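Local coordinates for protein putative TetR-family transcriptional regulator (Syntrophomonas wolfei subsp. wolfei, PDB 3LWJ) that probably binds DNA as a dimeric transcriptional regulator of the TetR family, through a predicted helix-turn-helix motif near its N-terminus, at residues Ala68-Ser73 with Phe100-Thr105; Glu108-Val113 with Phe166-Trp171; Cys20-Phe25 with Lys61-Asp66; Asp129-Phe134 with Ser159-Glu164. All coordinates share one frame; numbering follows the deposited sequence. Where two conformers were deposited one is given.

Interaction 1 (Ala68-Ser73 with Phe100-Thr105); sequences AKQIIS and FAQNET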
# COMPACT_ATOMS: atom_id res chain seq x y z
N ALA A 68 0.37 12.08 -12.50
CA ALA A 68 1.65 11.45 -12.90
C ALA A 68 2.52 12.47 -13.63
O ALA A 68 3.72 12.54 -13.42
CB ALA A 68 1.41 10.21 -13.81
N LYS A 69 1.89 13.23 -14.50
CA LYS A 69 2.59 14.18 -15.31
C LYS A 69 3.24 15.27 -14.44
O LYS A 69 4.37 15.69 -14.71
CB LYS A 69 1.62 14.81 -16.32
CG LYS A 69 2.33 15.69 -17.31
CD LYS A 69 1.40 16.35 -18.30
CE LYS A 69 2.24 17.17 -19.28
NZ LYS A 69 1.40 18.03 -20.12
N GLN A 70 2.53 15.73 -13.43
CA GLN A 70 3.06 16.75 -12.51
C GLN A 70 4.23 16.22 -11.63
O GLN A 70 5.24 16.91 -11.44
CB GLN A 70 1.92 17.29 -11.66
CG GLN A 70 2.25 18.50 -10.77
CD GLN A 70 1.11 18.80 -9.79
OE1 GLN A 70 -0.01 18.29 -9.95
NE2 GLN A 70 1.40 19.61 -8.76
N ILE A 71 4.09 14.98 -11.14
CA ILE A 71 5.16 14.29 -10.40
C ILE A 71 6.43 14.15 -11.29
O ILE A 71 7.53 14.56 -10.91
CB ILE A 71 4.69 12.87 -9.91
CG1 ILE A 71 3.54 12.99 -8.88
CG2 ILE A 71 5.85 12.06 -9.31
CD1 ILE A 71 2.89 11.65 -8.51
N ILE A 72 6.25 13.61 -12.50
CA ILE A 72 7.38 13.32 -13.39
C ILE A 72 8.08 14.58 -13.88
O ILE A 72 9.29 14.60 -13.99
CB ILE A 72 6.95 12.42 -14.59
CG1 ILE A 72 6.52 11.04 -14.07
CG2 ILE A 72 8.08 12.30 -15.69
CD1 ILE A 72 5.97 10.18 -15.17
N SER A 73 7.32 15.64 -14.15
CA SER A 73 7.90 16.91 -14.63
C SER A 73 8.58 17.72 -13.52
O SER A 73 9.62 18.36 -13.75
CB SER A 73 6.85 17.77 -15.35
OG SER A 73 5.84 18.19 -14.46
N PHE A 100 1.96 15.23 -3.84
CA PHE A 100 0.83 14.58 -3.19
C PHE A 100 0.07 15.62 -2.34
O PHE A 100 -1.14 15.74 -2.48
CB PHE A 100 1.25 13.42 -2.28
CG PHE A 100 1.76 12.20 -3.00
CD1 PHE A 100 1.41 11.91 -4.28
CD2 PHE A 100 2.56 11.30 -2.33
CE1 PHE A 100 1.86 10.75 -4.91
CE2 PHE A 100 3.01 10.16 -2.95
CZ PHE A 100 2.65 9.90 -4.26
N ALA A 101 0.78 16.36 -1.49
CA ALA A 101 0.16 17.34 -0.59
C ALA A 101 -0.56 18.51 -1.31
O ALA A 101 -1.58 19.02 -0.82
CB ALA A 101 1.20 17.89 0.40
N GLN A 102 -0.04 18.91 -2.47
CA GLN A 102 -0.69 19.96 -3.27
C GLN A 102 -1.98 19.47 -3.91
O GLN A 102 -2.83 20.29 -4.25
CB GLN A 102 0.26 20.48 -4.35
CG GLN A 102 1.26 21.51 -3.82
CD GLN A 102 2.56 21.55 -4.61
OE1 GLN A 102 2.61 21.14 -5.79
NE2 GLN A 102 3.63 22.03 -3.97
N ASN A 103 -2.11 18.15 -4.07
CA ASN A 103 -3.30 17.50 -4.60
C ASN A 103 -3.92 16.61 -3.52
O ASN A 103 -4.02 15.38 -3.70
CB ASN A 103 -2.93 16.63 -5.82
CG ASN A 103 -2.36 17.44 -6.99
OD1 ASN A 103 -3.07 17.66 -7.98
ND2 ASN A 103 -1.10 17.92 -6.86
N GLU A 104 -4.30 17.23 -2.40
CA GLU A 104 -4.71 16.49 -1.23
C GLU A 104 -5.97 15.68 -1.44
O GLU A 104 -6.07 14.53 -1.00
CB GLU A 104 -4.91 17.42 -0.04
CG GLU A 104 -5.16 16.66 1.26
CD GLU A 104 -4.96 17.50 2.52
OE1 GLU A 104 -4.07 18.37 2.55
OE2 GLU A 104 -5.71 17.28 3.49
N THR A 105 -6.96 16.27 -2.10
CA THR A 105 -8.23 15.60 -2.26
C THR A 105 -8.06 14.37 -3.22
O THR A 105 -8.61 13.29 -2.97
CB THR A 105 -9.29 16.61 -2.67
OG1 THR A 105 -8.88 17.21 -3.89
CG2 THR A 105 -9.47 17.74 -1.55
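Ile71 and Phe100 make up the close-packed half of this contact, while Gln70, Gln102 and Asn103 form a looser, more polar half toward the solvent. On the inner side, the CD1 methyl of Ile71 comes up obliquely to CE1 of Phe100, 3.9 Å away, and both residues are buried. The CB of Phe100 sets off away from helix 56-79, yet the far part of the ring reaches back to the isoleucine. Thr96 and Val99 also pack on Ile71, and Leu168 of helix 153-173 lies against the phenylalanine.

Segment 100-105 is the break between two consecutive helices: at Asn103 the chain leaves helical geometry after helix 85-102, and helix 104-113 starts with the next residue. In TetR regulators the counterpart of helix 56-79 links the DNA-binding domain to the C-terminal domain, so here the connecting helix is tied to an interhelical corner.

On the outer side, Gln70 has CG anti to its backbone N (chi1 -173°) and an extended chain, which carries its amide to that corner. Its OE1 accepts a hydrogen bond from Asn103 ND2 at 3.3 Å, bent to 140° at the hydrogen and with the donor tilted out of the carbonyl plane. The stronger partner of the same ND2 is Val99 O, in the last turn of helix 85-102. With an alanine here, Asn103 ND2 would probably lose its acceptor on helix 56-79 and the Gln102 amide its flat neighbour. The exposed amide of Gln102 lies nearly coplanar with that of Gln70 (15°), its OE1 merely close to Gln70 NE2 at 3.6 Å.

Interaction 2 (Glu108-Val113 with Phe166-Trp171); sequences EIYSRV and FSLYKW
Tyr110 opens the contact by presenting a ring edge to Leu168: its CD2 lies 3.8 Å from Leu168 CD2, which sits close to the plane of the ring. The tyrosine is pinned from outside as well, its OH hydrogen-bonded to Glu128 and its ring meeting Phe127 edge-to-face. At Ser111 the two helices come together, crossing steeply at -105° with axes 9.4 Å apart. The small side chain is consistent with this approach, the CA atoms of Ser111 and Tyr169 being 5.4 Å apart. Ser111 OG bonds back to Ser107 O in its own helix, yet it also rests on Leu168, 3.7 Å from CG. That leucine, with CG anti to the backbone N (chi1 -176°), sends CD2 to Ser111 OG and the Tyr110 ring alike. The carbonyl of Ser111 meets the Tyr169 ring obliquely, O to CD1. Next, Arg112 turns back along its helix, NE making a 3.0 Å salt bridge to Glu108 OE2 while NH1 hydrogen-bonds to Gly115 O of the second subunit. Tyr169 OH likewise bonds Asp121 of the second subunit. The polar ends thus find partners in their own helix, in helix 118-144 or across the dimer, leaving the crossing itself to van der Waals packing.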
# COMPACT_ATOMS: atom_id res chain seq x y z
N GLU A 108 -6.28 11.65 -1.43
CA GLU A 108 -7.27 10.92 -0.65
C GLU A 108 -8.02 9.88 -1.49
O GLU A 108 -8.09 8.71 -1.10
CB GLU A 108 -8.25 11.86 0.02
CG GLU A 108 -8.82 11.27 1.30
CD GLU A 108 -9.89 12.15 1.95
OE1 GLU A 108 -9.69 13.38 2.07
OE2 GLU A 108 -10.94 11.58 2.32
N ILE A 109 -8.59 10.29 -2.63
CA ILE A 109 -9.31 9.35 -3.49
C ILE A 109 -8.39 8.19 -3.89
O ILE A 109 -8.76 7.05 -3.73
CB ILE A 109 -9.86 10.01 -4.77
CG1 ILE A 109 -10.95 11.04 -4.44
CG2 ILE A 109 -10.42 8.94 -5.76
CD1 ILE A 109 -12.13 10.49 -3.68
N TYR A 110 -7.18 8.50 -4.37
CA TYR A 110 -6.16 7.48 -4.69
C TYR A 110 -5.94 6.49 -3.56
O TYR A 110 -5.78 5.29 -3.80
CB TYR A 110 -4.86 8.18 -5.05
CG TYR A 110 -3.63 7.34 -5.20
CD1 TYR A 110 -3.59 6.24 -6.07
CD2 TYR A 110 -2.45 7.69 -4.52
CE1 TYR A 110 -2.42 5.48 -6.22
CE2 TYR A 110 -1.28 6.94 -4.67
CZ TYR A 110 -1.28 5.84 -5.54
OH TYR A 110 -0.13 5.11 -5.69
N SER A 111 -5.93 7.01 -2.33
CA SER A 111 -5.64 6.23 -1.12
C SER A 111 -6.84 5.47 -0.61
O SER A 111 -6.69 4.63 0.28
CB SER A 111 -5.14 7.14 0.01
OG SER A 111 -3.96 7.83 -0.37
N ARG A 112 -8.01 5.77 -1.13
CA ARG A 112 -9.23 5.11 -0.67
C ARG A 112 -9.78 4.06 -1.64
O ARG A 112 -10.36 3.09 -1.21
CB ARG A 112 -10.32 6.15 -0.39
CG ARG A 112 -10.06 7.01 0.83
CD ARG A 112 -11.29 7.86 1.16
NE ARG A 112 -11.13 8.54 2.44
CZ ARG A 112 -11.27 7.95 3.63
NH1 ARG A 112 -11.58 6.65 3.70
NH2 ARG A 112 -11.10 8.64 4.75
N VAL A 113 -9.61 4.26 -2.95
CA VAL A 113 -10.27 3.40 -3.92
C VAL A 113 -9.44 2.19 -4.41
O VAL A 113 -9.96 1.36 -5.14
CB VAL A 113 -10.80 4.19 -5.13
CG1 VAL A 113 -11.74 5.34 -4.67
CG2 VAL A 113 -9.65 4.63 -6.04
N PHE A 166 1.81 3.96 1.12
CA PHE A 166 1.43 3.60 2.50
C PHE A 166 1.52 4.79 3.46
O PHE A 166 0.64 5.00 4.26
CB PHE A 166 2.31 2.50 3.05
CG PHE A 166 1.83 1.94 4.40
CD1 PHE A 166 0.50 1.68 4.61
CD2 PHE A 166 2.73 1.65 5.39
CE1 PHE A 166 0.04 1.14 5.81
CE2 PHE A 166 2.29 1.11 6.61
CZ PHE A 166 0.93 0.85 6.81
N SER A 167 2.58 5.58 3.35
CA SER A 167 2.72 6.76 4.22
C SER A 167 1.69 7.86 3.83
O SER A 167 1.18 8.57 4.71
CB SER A 167 4.16 7.27 4.14
OG SER A 167 4.34 7.96 2.92
N LEU A 168 1.37 8.02 2.54
CA LEU A 168 0.29 8.94 2.11
C LEU A 168 -1.03 8.52 2.77
O LEU A 168 -1.76 9.32 3.33
CB LEU A 168 0.11 8.89 0.57
CG LEU A 168 -0.91 9.85 -0.07
CD1 LEU A 168 -0.68 11.33 0.40
CD2 LEU A 168 -0.88 9.68 -1.65
N TYR A 169 -1.34 7.23 2.69
CA TYR A 169 -2.58 6.71 3.25
C TYR A 169 -2.67 6.99 4.76
O TYR A 169 -3.71 7.42 5.25
CB TYR A 169 -2.71 5.22 2.94
CG TYR A 169 -3.56 4.38 3.87
CD1 TYR A 169 -4.92 4.23 3.67
CD2 TYR A 169 -2.98 3.69 4.92
CE1 TYR A 169 -5.69 3.42 4.53
CE2 TYR A 169 -3.73 2.86 5.77
CZ TYR A 169 -5.09 2.74 5.58
OH TYR A 169 -5.82 1.91 6.42
N LYS A 170 -1.58 6.80 5.48
CA LYS A 170 -1.58 7.06 6.93
C LYS A 170 -1.73 8.54 7.27
O LYS A 170 -2.26 8.88 8.35
CB LYS A 170 -0.33 6.49 7.61
CG LYS A 170 -0.26 4.97 7.58
CD LYS A 170 0.86 4.34 8.52
CE LYS A 170 0.71 4.65 10.02
NZ LYS A 170 1.23 3.56 10.92
N TRP A 171 -1.29 9.42 6.39
CA TRP A 171 -1.48 10.86 6.63
C TRP A 171 -2.89 11.29 6.27
O TRP A 171 -3.67 11.72 7.15
CB TRP A 171 -0.47 11.67 5.85
CG TRP A 171 -0.75 13.14 5.79
CD1 TRP A 171 -0.90 13.99 6.84
CD2 TRP A 171 -0.86 13.94 4.61
NE1 TRP A 171 -1.13 15.27 6.38
CE2 TRP A 171 -1.10 15.26 5.01
CE3 TRP A 171 -0.77 13.66 3.25
CZ2 TRP A 171 -1.26 16.30 4.11
CZ3 TRP A 171 -0.93 14.71 2.34
CH2 TRP A 171 -1.18 16.00 2.78

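Interaction 3 (Cys20-Phe25 with Lys61-Asp66); sequences CSLDLF and KNLLED
Leu63 projects from helix 56-79 between two residues of helix 10-28, Leu22 and Phe25, and every direct contact is apolar. Its branches divide the work: CD2 lies 4.0 Å from Leu22 CD2, whereas CD1 touches both Leu22 CD1 at 4.1 Å and Phe25 CE2 at 4.2 Å. The methyl reaches the phenylalanine ring obliquely. With CG anti to the carbonyl carbon (chi1 -74°), the leucine fork faces helix 10-28.

Around this first shell, the Phe25 ring has Ser21 O over one face, offset toward the rim, and meets Tyr30 at an inclined angle. Helix 104-113 supplies further cover, with Thr105 and Leu106 on Leu22 and Ile109 on Phe25. Farther along the same pair of helices, Asp66 forms a salt bridge with Arg14, a polar tie beside the greasy one. Between the two helices in sequence runs the predicted helix-turn-helix motif, which Ser21 and Leu24 touch through Ile38. The contact therefore joins the first helix of the presumed DNA-binding domain to the helix leading into the rest of the protein. Methyl-to-methyl contacts set no strict direction, so orientation here probably depends on the surrounding helices and the flanking ion pair.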
# COMPACT_ATOMS: atom_id res chain seq x y z
N CYS A 20 -14.89 19.56 -10.33
CA CYS A 20 -16.23 19.16 -9.84
C CYS A 20 -16.34 17.66 -9.52
O CYS A 20 -16.99 17.28 -8.55
CB CYS A 20 -17.33 19.51 -10.86
SG CYS A 20 -17.55 21.28 -11.15
N SER A 21 -15.72 16.84 -10.36
CA SER A 21 -15.73 15.39 -10.18
C SER A 21 -14.97 15.02 -8.90
O SER A 21 -15.44 14.22 -8.08
CB SER A 21 -15.08 14.69 -11.40
OG SER A 21 -15.83 14.86 -12.58
N LEU A 22 -13.80 15.62 -8.73
CA LEU A 22 -13.02 15.45 -7.52
C LEU A 22 -13.88 15.83 -6.31
O LEU A 22 -14.01 15.04 -5.38
CB LEU A 22 -11.73 16.29 -7.60
CG LEU A 22 -10.42 15.84 -6.99
CD1 LEU A 22 -10.23 14.32 -7.04
CD2 LEU A 22 -9.27 16.58 -7.72
N ASP A 23 -14.50 17.00 -6.33
CA ASP A 23 -15.30 17.45 -5.17
C ASP A 23 -16.42 16.48 -4.83
O ASP A 23 -16.66 16.20 -3.65
CB ASP A 23 -15.91 18.85 -5.39
CG ASP A 23 -14.84 19.96 -5.53
OD1 ASP A 23 -13.65 19.72 -5.25
OD2 ASP A 23 -15.20 21.07 -5.97
N LEU A 24 -17.14 16.01 -5.85
CA LEU A 24 -18.24 15.05 -5.65
C LEU A 24 -17.73 13.68 -5.14
O LEU A 24 -18.39 13.02 -4.30
CB LEU A 24 -19.06 14.88 -6.95
CG LEU A 24 -20.09 15.94 -7.34
CD1 LEU A 24 -20.50 15.74 -8.79
CD2 LEU A 24 -21.33 15.89 -6.44
N PHE A 25 -16.57 13.24 -5.63
CA PHE A 25 -15.98 11.99 -5.17
C PHE A 25 -15.69 12.08 -3.66
O PHE A 25 -16.05 11.17 -2.90
CB PHE A 25 -14.67 11.67 -5.94
CG PHE A 25 -14.85 11.34 -7.41
CD1 PHE A 25 -16.07 11.01 -7.95
CD2 PHE A 25 -13.74 11.29 -8.24
CE1 PHE A 25 -16.20 10.70 -9.27
CE2 PHE A 25 -13.86 10.97 -9.57
CZ PHE A 25 -15.08 10.70 -10.09
N LYS A 61 -9.05 8.32 -14.88
CA LYS A 61 -7.79 8.18 -15.67
C LYS A 61 -7.17 9.54 -15.97
O LYS A 61 -5.94 9.70 -15.93
CB LYS A 61 -7.97 7.42 -17.02
CG LYS A 61 -8.16 5.87 -16.92
CD LYS A 61 -8.24 5.16 -18.32
CE LYS A 61 -9.26 3.96 -18.37
NZ LYS A 61 -8.73 2.54 -18.11
N ASN A 62 -8.02 10.50 -16.33
CA ASN A 62 -7.56 11.84 -16.68
C ASN A 62 -7.01 12.59 -15.45
O ASN A 62 -5.99 13.26 -15.54
CB ASN A 62 -8.67 12.62 -17.41
CG ASN A 62 -8.78 12.25 -18.91
OD1 ASN A 62 -8.34 13.01 -19.76
ND2 ASN A 62 -9.36 11.09 -19.23
N LEU A 63 -7.66 12.47 -14.30
CA LEU A 63 -7.14 13.03 -13.04
C LEU A 63 -5.76 12.45 -12.71
O LEU A 63 -4.86 13.17 -12.35
CB LEU A 63 -8.10 12.74 -11.88
CG LEU A 63 -9.39 13.55 -11.84
CD1 LEU A 63 -10.40 12.90 -10.91
CD2 LEU A 63 -9.12 14.99 -11.44
N LEU A 64 -5.59 11.14 -12.88
CA LEU A 64 -4.34 10.49 -12.54
C LEU A 64 -3.22 10.70 -13.57
O LEU A 64 -2.03 10.74 -13.22
CB LEU A 64 -4.54 9.00 -12.30
CG LEU A 64 -5.44 8.59 -11.13
CD1 LEU A 64 -5.82 7.09 -11.23
CD2 LEU A 64 -4.77 8.88 -9.80
N GLU A 65 -3.58 10.84 -14.84
CA GLU A 65 -2.62 11.22 -15.88
C GLU A 65 -1.97 12.58 -15.61
O GLU A 65 -0.77 12.74 -15.74
CB GLU A 65 -3.31 11.34 -17.24
CG GLU A 65 -3.49 10.02 -17.95
CD GLU A 65 -4.47 10.09 -19.14
OE1 GLU A 65 -4.91 11.21 -19.53
OE2 GLU A 65 -4.81 9.00 -19.66
N ASP A 66 -2.80 13.56 -15.27
CA ASP A 66 -2.33 14.89 -14.91
C ASP A 66 -1.42 14.80 -13.69
O ASP A 66 -0.41 15.46 -13.63
CB ASP A 66 -3.52 15.77 -14.59
CG ASP A 66 -4.31 16.18 -15.85
OD1 ASP A 66 -3.94 15.72 -16.95
OD2 ASP A 66 -5.29 16.94 -15.75

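Interaction 4 (Asp129-Phe134 with Ser159-Glu164); sequences DRLLEF and SILAIE
No flat group enters the meeting of Leu131 and Leu132 with Leu161. The ring of Phe134 and the guanidinium of Arg130 are turned to helix 56-79, the first packing on Ile75 and Ser76, the second on Ala68 and Ile72, and Glu164 extends among Lys93, Thr96 and Met97 of helix 85-102.

Between segments 129-134 and 159-164 the contact is made by three leucines. Leu161, its CG anti to the backbone N (chi1 -172°), spreads its two methyls over both partners. CD1 reaches Leu131 CD1 at 4.1 Å, while CD2 sits 3.8 Å from CG of Leu132. The Leu132 fork straddles this methyl, with CD1 at 4.1 Å and CD2 at 4.0 Å from Leu161 CD2. In both pairs the side chains cross at about a right angle. Shortened to an alanine, Leu132 would probably leave the CD2 methyl of Leu161 without its close neighbours and a gap between the helices.

Ile160 continues the same helix pairing on Tyr135 and Ile139. Beyond Leu132, Lys170 of the second subunit packs on that leucine, and Phe166 of that subunit on Ala162, which places the contact beside the dimer interface. Both helices belong to the C-terminal part, which in TetR regulators carries the ligand-binding and dimerisation region. Between these two segments the contact is apolar, so it probably rests on dispersion and the exclusion of water.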
# COMPACT_ATOMS: atom_id res chain seq x y z
N ASP A 129 1.99 2.08 -12.93
CA ASP A 129 2.96 1.53 -13.91
C ASP A 129 3.79 2.65 -14.51
O ASP A 129 5.01 2.48 -14.76
CB ASP A 129 2.24 0.76 -15.06
CG ASP A 129 1.80 -0.65 -14.67
OD1 ASP A 129 2.11 -1.13 -13.54
OD2 ASP A 129 1.13 -1.29 -15.51
N ARG A 130 3.16 3.79 -14.72
CA ARG A 130 3.85 4.95 -15.29
C ARG A 130 4.93 5.49 -14.34
O ARG A 130 6.07 5.74 -14.76
CB ARG A 130 2.86 6.07 -15.59
CG ARG A 130 3.49 7.29 -16.28
CD ARG A 130 2.41 8.17 -16.86
NE ARG A 130 2.92 9.45 -17.34
CZ ARG A 130 2.14 10.48 -17.63
NH1 ARG A 130 0.81 10.39 -17.49
NH2 ARG A 130 2.68 11.61 -18.06
N LEU A 131 4.55 5.65 -13.07
CA LEU A 131 5.50 6.03 -12.04
C LEU A 131 6.61 4.97 -11.88
O LEU A 131 7.79 5.30 -11.83
CB LEU A 131 4.77 6.26 -10.71
CG LEU A 131 3.83 7.45 -10.62
CD1 LEU A 131 3.29 7.47 -9.23
CD2 LEU A 131 4.48 8.83 -11.03
N LEU A 132 6.22 3.69 -11.82
CA LEU A 132 7.20 2.62 -11.69
C LEU A 132 8.25 2.59 -12.81
O LEU A 132 9.46 2.43 -12.53
CB LEU A 132 6.52 1.24 -11.57
CG LEU A 132 5.80 1.01 -10.23
CD1 LEU A 132 4.76 -0.15 -10.38
CD2 LEU A 132 6.80 0.73 -9.11
N GLU A 133 7.80 2.77 -14.06
CA GLU A 133 8.69 2.83 -15.20
C GLU A 133 9.63 4.03 -15.08
O GLU A 133 10.82 3.90 -15.25
CB GLU A 133 7.91 2.89 -16.54
CG GLU A 133 7.32 1.53 -17.02
N PHE A 134 9.10 5.20 -14.76
CA PHE A 134 9.97 6.35 -14.52
C PHE A 134 11.01 6.08 -13.42
O PHE A 134 12.19 6.37 -13.58
CB PHE A 134 9.14 7.58 -14.12
CG PHE A 134 9.93 8.84 -14.05
CD1 PHE A 134 10.60 9.32 -15.18
CD2 PHE A 134 10.02 9.56 -12.85
CE1 PHE A 134 11.34 10.50 -15.13
CE2 PHE A 134 10.76 10.72 -12.78
CZ PHE A 134 11.42 11.21 -13.91
N SER A 159 9.35 -0.71 -4.14
CA SER A 159 9.50 -0.30 -2.74
C SER A 159 9.33 1.18 -2.52
O SER A 159 8.75 1.59 -1.49
CB SER A 159 10.83 -0.79 -2.15
OG SER A 159 11.96 -0.05 -2.58
N ILE A 160 9.80 1.99 -3.48
CA ILE A 160 9.63 3.46 -3.44
C ILE A 160 8.15 3.80 -3.53
O ILE A 160 7.60 4.48 -2.66
CB ILE A 160 10.39 4.17 -4.56
CG1 ILE A 160 11.90 3.90 -4.44
CG2 ILE A 160 10.09 5.66 -4.51
CD1 ILE A 160 12.71 4.34 -5.72
N LEU A 161 7.48 3.24 -4.53
CA LEU A 161 6.06 3.47 -4.69
C LEU A 161 5.29 3.01 -3.47
O LEU A 161 4.44 3.74 -2.98
CB LEU A 161 5.49 2.80 -5.95
CG LEU A 161 4.03 3.17 -6.27
CD1 LEU A 161 3.80 4.67 -6.21
CD2 LEU A 161 3.60 2.64 -7.63
N ALA A 162 5.62 1.82 -2.97
CA ALA A 162 4.87 1.24 -1.83
C ALA A 162 4.94 2.11 -0.58
O ALA A 162 3.92 2.35 0.10
CB ALA A 162 5.34 -0.21 -1.54
N ILE A 163 6.13 2.55 -0.20
CA ILE A 163 6.26 3.37 1.01
C ILE A 163 5.58 4.72 0.83
O ILE A 163 5.00 5.32 1.77
CB ILE A 163 7.73 3.50 1.50
CG1 ILE A 163 7.82 4.03 2.94
CG2 ILE A 163 8.56 4.39 0.61
CD1 ILE A 163 6.85 3.45 3.90
N GLU A 164 5.66 5.24 -0.38
CA GLU A 164 5.00 6.51 -0.68
C GLU A 164 3.48 6.31 -0.56
O GLU A 164 2.80 7.10 0.06
CB GLU A 164 5.38 7.01 -2.07
CG GLU A 164 6.80 7.54 -2.13
CD GLU A 164 7.22 8.01 -3.50
OE1 GLU A 164 6.59 7.60 -4.48
OE2 GLU A 164 8.21 8.76 -3.57

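In the fold
Three of the contacts are buried; interaction 1 is partly buried, with an apolar inner side and a polar outer one, and alone has a hydrogen bond between its segments. Interactions 2, 3 and 4 meet through apolar or van der Waals packing. Helix 56-79 serves interactions 1 and 3, helix 104-113 interactions 1 and 2, and helix 153-173 interactions 2 and 4. Interactions 1, 2 and 3 touch one another, and Tyr110 OH of interaction 2 approaches Leu161 of interaction 4. Interaction 3 belongs to the presumed DNA-binding end, whereas interactions 2 and 4 also touch the second subunit; because the contacts touch one another, packing is continuous between the two ends.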